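Local coordinates for cupin 2 conserved barrel domain protein (Leptotrichia buccalis, PDB 3RNS), which is of unknown function but folds as two cupin-type beta barrels in one chain, a scaffold that in relatives often houses a small-ligand or metal site, at residues A[177-182]-A[216-221]; A[24-29]-A[42-47]. All coordinates share one frame; numbering follows the deposited sequence.

How the contacts relate
Following the chain from its N terminus, contact 2 closes first: strand 26-33 runs out, turns, and returns as strand 37-44, so that 24-29 and 42-47 meet at the open end of a beta hairpin with only twelve residues between them. Contact 1 opens much later and closes a longer loop, 33 residues with 21 in strands, bringing strand 218-225 back beside strand 174-180. The two loops follow in series and neither nest nor cross. Contact 2 belongs to the edge, within this chain, of the sheet that holds 59-65 and 101-108, contact 1 to the interior of the second six-stranded sheet; their centres lie about 26 Å apart.

Contact 1: A[177-182]-A[216-221]; sequences VTVLDG and ENFKML
Thr178 and Leu221 form a hydrogen-bonded antiparallel pair: Thr178 N gives to Leu221 O at 3.0 Å, and Leu221 N returns the bond to Thr178 O. Further along, Leu180 N reaches Lys219 O at 2.8 Å from 40° above the carbonyl plane, and Lys219 N gives to Asp181 O. Between Val179, which pairs with Met220, and Asp181, which pairs with Lys219, the register slips by one residue, a beta bulge with Leu180 as the extra one. It comes just where the strand of 177-180 turns a corner and the chain passes into strand 183-188 of another sheet, as strands do in a cupin barrel. Water 1 links Thr178 OG1 to Leu221 O, to which it donates at 3.0 Å; Ser200 also bonds that hydroxyl.

The apolar contacts fall on both faces. Met220, a selenomethionine bent at chi3 (-73°), brings CE against Val177 CG1 at 3.5 Å, a tight fit, while Val179 CG2 lies 4.4 Å from Phe218 CD1, oblique to the ring, which stacks on Phe160. On the other face Leu180 CD1 approaches Leu221 CB at 4.3 Å. Polar ends look elsewhere: Lys219 NZ bonds the carbonyls of Ala132 and Val135, and Asp181 OD2 the hydroxyl of Tyr137. At the corner Gly182 CA makes a nearly straight CA-H...O contact to Asn217 O at 3.6 Å; a CB here would collide with that oxygen, and phi is positive (69°).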
ATOM      1  N   VAL A 177      -6.895   0.227   1.266  1.00 28.75           N
ATOM      2  CA  VAL A 177      -6.486  -0.523   2.448  1.00 28.53           C
ATOM      3  C   VAL A 177      -5.890  -1.852   1.994  1.00 28.23           C
ATOM      4  O   VAL A 177      -6.354  -2.450   0.989  1.00 29.68           O
ATOM      5  CB  VAL A 177      -7.657  -0.702   3.443  1.00 28.48           C
ATOM      6  CG1 VAL A 177      -8.136   0.700   3.909  1.00 29.77           C
ATOM      7  CG2 VAL A 177      -8.840  -1.497   2.830  1.00 30.30           C
ATOM      8  N   THR A 178      -4.813  -2.245   2.641  1.00 27.19           N
ATOM      9  CA  THR A 178      -4.178  -3.534   2.408  1.00 28.53           C
ATOM     10  C   THR A 178      -3.989  -4.244   3.751  1.00 27.77           C
ATOM     11  O   THR A 178      -3.399  -3.671   4.682  1.00 27.17           O
ATOM     12  CB  THR A 178      -2.780  -3.387   1.743  1.00 28.62           C
ATOM     13  OG1 THR A 178      -2.892  -2.567   0.555  1.00 33.90           O
ATOM     14  CG2 THR A 178      -2.232  -4.756   1.296  1.00 29.94           C
ATOM     15  N   VAL A 179      -4.410  -5.510   3.822  1.00 27.01           N
ATOM     16  CA  VAL A 179      -4.348  -6.224   5.056  1.00 26.79           C
ATOM     17  C   VAL A 179      -3.019  -6.914   5.115  1.00 27.74           C
ATOM     18  O   VAL A 179      -2.694  -7.701   4.231  1.00 24.43           O
ATOM     19  CB  VAL A 179      -5.501  -7.207   5.212  1.00 26.82           C
ATOM     20  CG1 VAL A 179      -5.285  -8.157   6.438  1.00 25.70           C
ATOM     21  CG2 VAL A 179      -6.837  -6.402   5.342  1.00 26.15           C
ATOM     22  N   LEU A 180      -2.267  -6.625   6.189  1.00 28.32           N
ATOM     23  CA  LEU A 180      -0.907  -7.138   6.360  1.00 28.78           C
ATOM     24  C   LEU A 180      -0.821  -8.430   7.167  1.00 30.14           C
ATOM     25  O   LEU A 180       0.203  -9.113   7.121  1.00 31.22           O
ATOM     26  CB  LEU A 180      -0.047  -6.061   7.053  1.00 30.03           C
ATOM     27  CG  LEU A 180      -0.055  -4.681   6.384  1.00 31.33           C
ATOM     28  CD1 LEU A 180       0.715  -3.699   7.247  1.00 37.04           C
ATOM     29  CD2 LEU A 180       0.569  -4.795   4.966  1.00 33.25           C
ATOM     30  N   ASP A 181      -1.852  -8.735   7.945  1.00 29.42           N
ATOM     31  CA  ASP A 181      -1.861  -9.859   8.868  1.00 30.72           C
ATOM     32  C   ASP A 181      -3.303 -10.096   9.253  1.00 29.96           C
ATOM     33  O   ASP A 181      -4.073  -9.150   9.420  1.00 28.61           O
ATOM     34  CB  ASP A 181      -1.040  -9.563  10.128  1.00 31.75           C
ATOM     35  CG  ASP A 181      -0.944 -10.791  11.082  1.00 35.55           C
ATOM     36  OD1 ASP A 181      -0.553 -11.865  10.586  1.00 43.18           O
ATOM     37  OD2 ASP A 181      -1.262 -10.688  12.298  1.00 36.07           O
ATOM     38  N   GLY A 182      -3.688 -11.357   9.358  1.00 30.49           N
ATOM     39  CA  GLY A 182      -5.062 -11.716   9.704  1.00 30.47           C
ATOM     40  C   GLY A 182      -6.071 -11.385   8.617  1.00 30.62           C
ATOM     41  O   GLY A 182      -5.786 -11.482   7.440  1.00 30.10           O
ATOM     42  N   GLU A 216     -10.851 -12.331  13.970  1.00 37.54           N
ATOM     43  CA  GLU A 216      -9.502 -12.440  14.532  1.00 36.58           C
ATOM     44  C   GLU A 216      -8.780 -11.100  14.491  1.00 34.04           C
ATOM     45  O   GLU A 216      -9.285 -10.149  13.940  1.00 33.05           O
ATOM     46  CB  GLU A 216      -8.696 -13.455  13.740  1.00 37.40           C
ATOM     47  CG  GLU A 216      -8.474 -13.033  12.267  1.00 38.88           C
ATOM     48  CD  GLU A 216      -7.848 -14.184  11.397  1.00 45.99           C
ATOM     49  OE1 GLU A 216      -6.598 -14.380  11.415  1.00 46.40           O
ATOM     50  OE2 GLU A 216      -8.625 -14.880  10.683  1.00 49.77           O
ATOM     51  N   ASN A 217      -7.616 -11.042  15.108  1.00 32.27           N
ATOM     52  CA  ASN A 217      -6.806  -9.836  15.065  1.00 31.88           C
ATOM     53  C   ASN A 217      -6.351  -9.544  13.643  1.00 29.72           C
ATOM     54  O   ASN A 217      -6.106 -10.449  12.865  1.00 29.59           O
ATOM     55  CB  ASN A 217      -5.550  -9.942  15.930  1.00 31.73           C
ATOM     56  CG  ASN A 217      -5.803 -10.370  17.397  1.00 33.70           C
ATOM     57  OD1 ASN A 217      -6.859 -10.177  17.987  1.00 30.52           O
ATOM     58  ND2 ASN A 217      -4.756 -10.920  17.992  1.00 34.05           N
ATOM     59  N   PHE A 218      -6.236  -8.274  13.271  1.00 29.19           N
ATOM     60  CA  PHE A 218      -5.675  -7.959  11.963  1.00 27.45           C
ATOM     61  C   PHE A 218      -4.862  -6.680  11.972  1.00 27.88           C
ATOM     62  O   PHE A 218      -4.975  -5.840  12.874  1.00 27.31           O
ATOM     63  CB  PHE A 218      -6.771  -7.992  10.841  1.00 27.64           C
ATOM     64  CG  PHE A 218      -7.557  -6.730  10.693  1.00 27.17           C
ATOM     65  CD1 PHE A 218      -7.217  -5.814   9.735  1.00 26.43           C
ATOM     66  CD2 PHE A 218      -8.643  -6.452  11.519  1.00 26.20           C
ATOM     67  CE1 PHE A 218      -7.914  -4.630   9.612  1.00 29.29           C
ATOM     68  CE2 PHE A 218      -9.368  -5.295  11.381  1.00 27.95           C
ATOM     69  CZ  PHE A 218      -8.985  -4.352  10.418  1.00 27.53           C
ATOM     70  N   LYS A 219      -4.011  -6.541  10.967  1.00 27.52           N
ATOM     71  CA  LYS A 219      -3.284  -5.295  10.732  1.00 27.84           C
ATOM     72  C   LYS A 219      -3.530  -4.834   9.287  1.00 26.90           C
ATOM     73  O   LYS A 219      -3.691  -5.657   8.358  1.00 26.60           O
ATOM     74  CB  LYS A 219      -1.753  -5.500  10.955  1.00 27.43           C
ATOM     75  CG  LYS A 219      -1.362  -5.804  12.352  1.00 29.52           C
ATOM     76  CD  LYS A 219       0.123  -6.122  12.479  1.00 28.58           C
ATOM     77  CE  LYS A 219       0.446  -6.561  13.843  1.00 32.29           C
ATOM     78  NZ  LYS A 219       1.879  -6.793  14.000  1.00 29.23           N
HETATM   79  N   MSE A 220      -3.540  -3.523   9.104  1.00 27.05           N
HETATM   80  CA  MSE A 220      -3.681  -2.940   7.804  1.00 27.72           C
HETATM   81  C   MSE A 220      -2.843  -1.683   7.612  1.00 27.19           C
HETATM   82  O   MSE A 220      -2.513  -0.964   8.551  1.00 28.76           O
HETATM   83  CB  MSE A 220      -5.149  -2.558   7.602  1.00 27.86           C
HETATM   84  CG  MSE A 220      -5.704  -1.656   8.741  1.00 31.70           C
HETATM   85 SE   MSE A 220      -7.429  -0.740   8.273  0.60 44.70          SE
HETATM   86  CE  MSE A 220      -6.688   0.509   7.076  1.00 37.41           C
ATOM     87  N   LEU A 221      -2.511  -1.434   6.366  1.00 26.46           N
ATOM     88  CA  LEU A 221      -1.982  -0.194   5.895  1.00 26.92           C
ATOM     89  C   LEU A 221      -3.088   0.559   5.158  1.00 27.19           C
ATOM     90  O   LEU A 221      -3.779   0.004   4.265  1.00 27.52           O
ATOM     91  CB  LEU A 221      -0.820  -0.450   4.927  1.00 27.45           C
ATOM     92  CG  LEU A 221      -0.265   0.697   4.046  1.00 27.98           C
ATOM     93  CD1 LEU A 221       0.441   1.806   4.895  1.00 24.87           C
ATOM     94  CD2 LEU A 221       0.649   0.083   2.932  1.00 26.51           C
TER
HETATM   95  O   HOH W   1      -3.052   0.039   1.305  1.00 40.65           O

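Contact 2: A[24-29]-A[42-47]; sequences AEVVSM and FSLAKD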
ATOM      1  N   ALA A  24      11.715 -11.174 -18.422  1.00 45.64           N
ATOM      2  CA  ALA A  24      12.226  -9.943 -19.038  1.00 44.86           C
ATOM      3  C   ALA A  24      11.204  -8.778 -19.221  1.00 43.37           C
ATOM      4  O   ALA A  24      11.495  -7.798 -19.899  1.00 44.78           O
ATOM      5  CB  ALA A  24      12.942 -10.280 -20.351  1.00 47.47           C
ATOM      6  N   GLU A  25      10.044  -8.862 -18.578  1.00 40.18           N
ATOM      7  CA  GLU A  25       9.039  -7.813 -18.650  1.00 39.12           C
ATOM      8  C   GLU A  25       9.006  -7.000 -17.357  1.00 36.13           C
ATOM      9  O   GLU A  25       9.242  -7.516 -16.277  1.00 34.76           O
ATOM     10  CB  GLU A  25       7.637  -8.408 -18.766  1.00 39.46           C
ATOM     11  CG  GLU A  25       7.233  -8.997 -20.116  1.00 44.80           C
ATOM     12  CD  GLU A  25       5.834  -9.633 -20.048  1.00 48.28           C
ATOM     13  OE1 GLU A  25       5.228  -9.734 -18.933  1.00 51.51           O
ATOM     14  OE2 GLU A  25       5.330 -10.039 -21.107  1.00 53.00           O
ATOM     15  N   VAL A  26       8.659  -5.730 -17.486  1.00 34.01           N
ATOM     16  CA  VAL A  26       8.212  -4.907 -16.356  1.00 32.38           C
ATOM     17  C   VAL A  26       6.796  -4.504 -16.701  1.00 31.19           C
ATOM     18  O   VAL A  26       6.522  -3.967 -17.805  1.00 32.44           O
ATOM     19  CB  VAL A  26       9.086  -3.647 -16.169  1.00 34.25           C
ATOM     20  CG1 VAL A  26       8.533  -2.707 -15.045  1.00 34.13           C
ATOM     21  CG2 VAL A  26      10.587  -4.047 -15.860  1.00 34.10           C
ATOM     22  N   VAL A  27       5.891  -4.781 -15.792  1.00 29.45           N
ATOM     23  CA  VAL A  27       4.493  -4.470 -15.992  1.00 29.62           C
ATOM     24  C   VAL A  27       4.090  -3.467 -14.938  1.00 29.64           C
ATOM     25  O   VAL A  27       4.493  -3.578 -13.763  1.00 29.10           O
ATOM     26  CB  VAL A  27       3.613  -5.748 -15.934  1.00 29.50           C
ATOM     27  CG1 VAL A  27       2.087  -5.383 -16.078  1.00 29.37           C
ATOM     28  CG2 VAL A  27       4.068  -6.762 -17.021  1.00 29.00           C
ATOM     29  N   SER A  28       3.308  -2.477 -15.352  1.00 29.04           N
ATOM     30  CA  SER A  28       2.789  -1.488 -14.423  1.00 29.15           C
ATOM     31  C   SER A  28       1.343  -1.134 -14.686  1.00 29.95           C
ATOM     32  O   SER A  28       0.807  -1.261 -15.796  1.00 29.31           O
ATOM     33  CB  SER A  28       3.702  -0.247 -14.405  1.00 29.98           C
ATOM     34  OG  SER A  28       3.508   0.617 -15.514  1.00 33.14           O
HETATM   35  N   MSE A  29       0.720  -0.603 -13.653  1.00 30.55           N
HETATM   36  CA  MSE A  29      -0.697  -0.269 -13.676  1.00 32.08           C
HETATM   37  C   MSE A  29      -0.954   0.855 -12.675  1.00 32.06           C
HETATM   38  O   MSE A  29      -0.579   0.743 -11.473  1.00 30.92           O
HETATM   39  CB  MSE A  29      -1.372  -1.541 -13.148  1.00 33.06           C
HETATM   40  CG  MSE A  29      -2.830  -1.597 -13.101  1.00 38.66           C
HETATM   41 SE   MSE A  29      -3.169  -3.430 -12.388  0.60 40.26          SE
HETATM   42  CE  MSE A  29      -4.871  -3.111 -12.857  1.00 28.70           C
ATOM     43  N   PHE A  42       3.620  -2.241  -9.685  1.00 29.49           N
ATOM     44  CA  PHE A  42       4.683  -2.743 -10.541  1.00 29.06           C
ATOM     45  C   PHE A  42       4.940  -4.205 -10.310  1.00 29.56           C
ATOM     46  O   PHE A  42       4.924  -4.661  -9.149  1.00 29.65           O
ATOM     47  CB  PHE A  42       5.983  -1.999 -10.240  1.00 30.93           C
ATOM     48  CG  PHE A  42       6.023  -0.603 -10.790  1.00 31.28           C
ATOM     49  CD1 PHE A  42       5.443   0.439 -10.110  1.00 32.84           C
ATOM     50  CD2 PHE A  42       6.611  -0.353 -12.010  1.00 35.06           C
ATOM     51  CE1 PHE A  42       5.475   1.716 -10.640  1.00 35.74           C
ATOM     52  CE2 PHE A  42       6.661   0.940 -12.544  1.00 35.70           C
ATOM     53  CZ  PHE A  42       6.093   1.962 -11.846  1.00 37.26           C
ATOM     54  N   SER A  43       5.168  -4.957 -11.388  1.00 29.50           N
ATOM     55  CA  SER A  43       5.753  -6.303 -11.294  1.00 30.11           C
ATOM     56  C   SER A  43       6.961  -6.364 -12.196  1.00 31.01           C
ATOM     57  O   SER A  43       6.854  -6.089 -13.398  1.00 30.37           O
ATOM     58  CB  SER A  43       4.728  -7.364 -11.700  1.00 31.20           C
ATOM     59  OG  SER A  43       5.273  -8.666 -11.683  1.00 30.92           O
ATOM     60  N   LEU A  44       8.125  -6.647 -11.614  1.00 31.15           N
ATOM     61  CA  LEU A  44       9.378  -6.720 -12.335  1.00 32.83           C
ATOM     62  C   LEU A  44       9.853  -8.158 -12.397  1.00 33.66           C
ATOM     63  O   LEU A  44       9.953  -8.813 -11.373  1.00 34.77           O
ATOM     64  CB  LEU A  44      10.465  -5.926 -11.609  1.00 33.45           C
ATOM     65  CG  LEU A  44      10.464  -4.419 -11.620  1.00 35.56           C
ATOM     66  CD1 LEU A  44       9.264  -3.904 -10.832  1.00 34.46           C
ATOM     67  CD2 LEU A  44      11.801  -3.911 -11.014  1.00 35.39           C
ATOM     68  N   ALA A  45      10.161  -8.647 -13.581  1.00 34.91           N
ATOM     69  CA  ALA A  45      10.680 -10.005 -13.745  1.00 36.67           C
ATOM     70  C   ALA A  45      12.093  -9.982 -13.227  1.00 38.18           C
ATOM     71  O   ALA A  45      12.731  -8.920 -13.164  1.00 38.46           O
ATOM     72  CB  ALA A  45      10.685 -10.460 -15.237  1.00 35.35           C
ATOM     73  N   LYS A  46      12.576 -11.154 -12.856  1.00 40.11           N
ATOM     74  CA  LYS A  46      13.942 -11.308 -12.374  1.00 41.91           C
ATOM     75  C   LYS A  46      14.921 -10.602 -13.239  1.00 41.92           C
ATOM     76  O   LYS A  46      14.880 -10.718 -14.444  1.00 40.84           O
ATOM     77  CB  LYS A  46      14.315 -12.778 -12.324  1.00 43.27           C
ATOM     78  CG  LYS A  46      15.723 -13.016 -11.825  1.00 48.64           C
ATOM     79  CD  LYS A  46      16.064 -14.519 -11.845  1.00 53.16           C
ATOM     80  CE  LYS A  46      17.457 -14.775 -11.307  1.00 57.15           C
ATOM     81  NZ  LYS A  46      17.495 -16.058 -10.514  1.00 58.81           N
ATOM     82  N   ASP A  47      15.797  -9.865 -12.597  1.00 43.36           N
ATOM     83  CA  ASP A  47      16.888  -9.141 -13.224  1.00 45.60           C
ATOM     84  C   ASP A  47      16.476  -7.920 -14.010  1.00 45.72           C
ATOM     85  O   ASP A  47      17.331  -7.253 -14.549  1.00 47.31           O
ATOM     86  CB  ASP A  47      17.848 -10.062 -14.033  1.00 48.15           C
ATOM     87  CG  ASP A  47      18.713 -10.981 -13.107  1.00 52.76           C
ATOM     88  OD1 ASP A  47      18.976 -10.635 -11.919  1.00 58.32           O
ATOM     89  OD2 ASP A  47      19.108 -12.064 -13.555  1.00 58.68           O
TER
HETATM   90  O   HOH W   2      13.213 -12.246 -16.365  1.00 45.57           O
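Ser28 lays its CB over one face of the Phe42 ring, 4.0 Å from the centroid and displaced toward the rim near CE2, a CH-pi contact. Val26 comes to the same ring at its edge, CG1 lying 4.3 Å from CD2 of Phe42, and turns its other methyl, CG2, to Leu44 CG. With CG1 anti to the backbone N (chi1 175°), the two branches of Val26 thus serve two neighbours of the facing strand. Beneath these side chains the backbones pair: Val27 and Ser43 exchange two bonds, Val27 N to Ser43 O at 2.9 Å and Ser43 N to Val27 O at 2.8 Å. Past the strand ends Ala45 N still reaches Glu25 O at 3.1 Å, and water 2 joins Ala24 N to Lys46 O. Farther out, Ile50 touches Val26, Phe42 and Leu44, while Ser21 and Asn100 bond Ser43 OG on the other face. Strand 101-108 bonds the other side of strand 37-44, through Phe42 and Leu44; 26-33 is outermost in its sheet within the chain. Backbone bonds and one water hold the hairpin's open end; across the face of Val26, Ser28, Phe42 and Leu44 the side chains meet through carbon alone, with no charged pair.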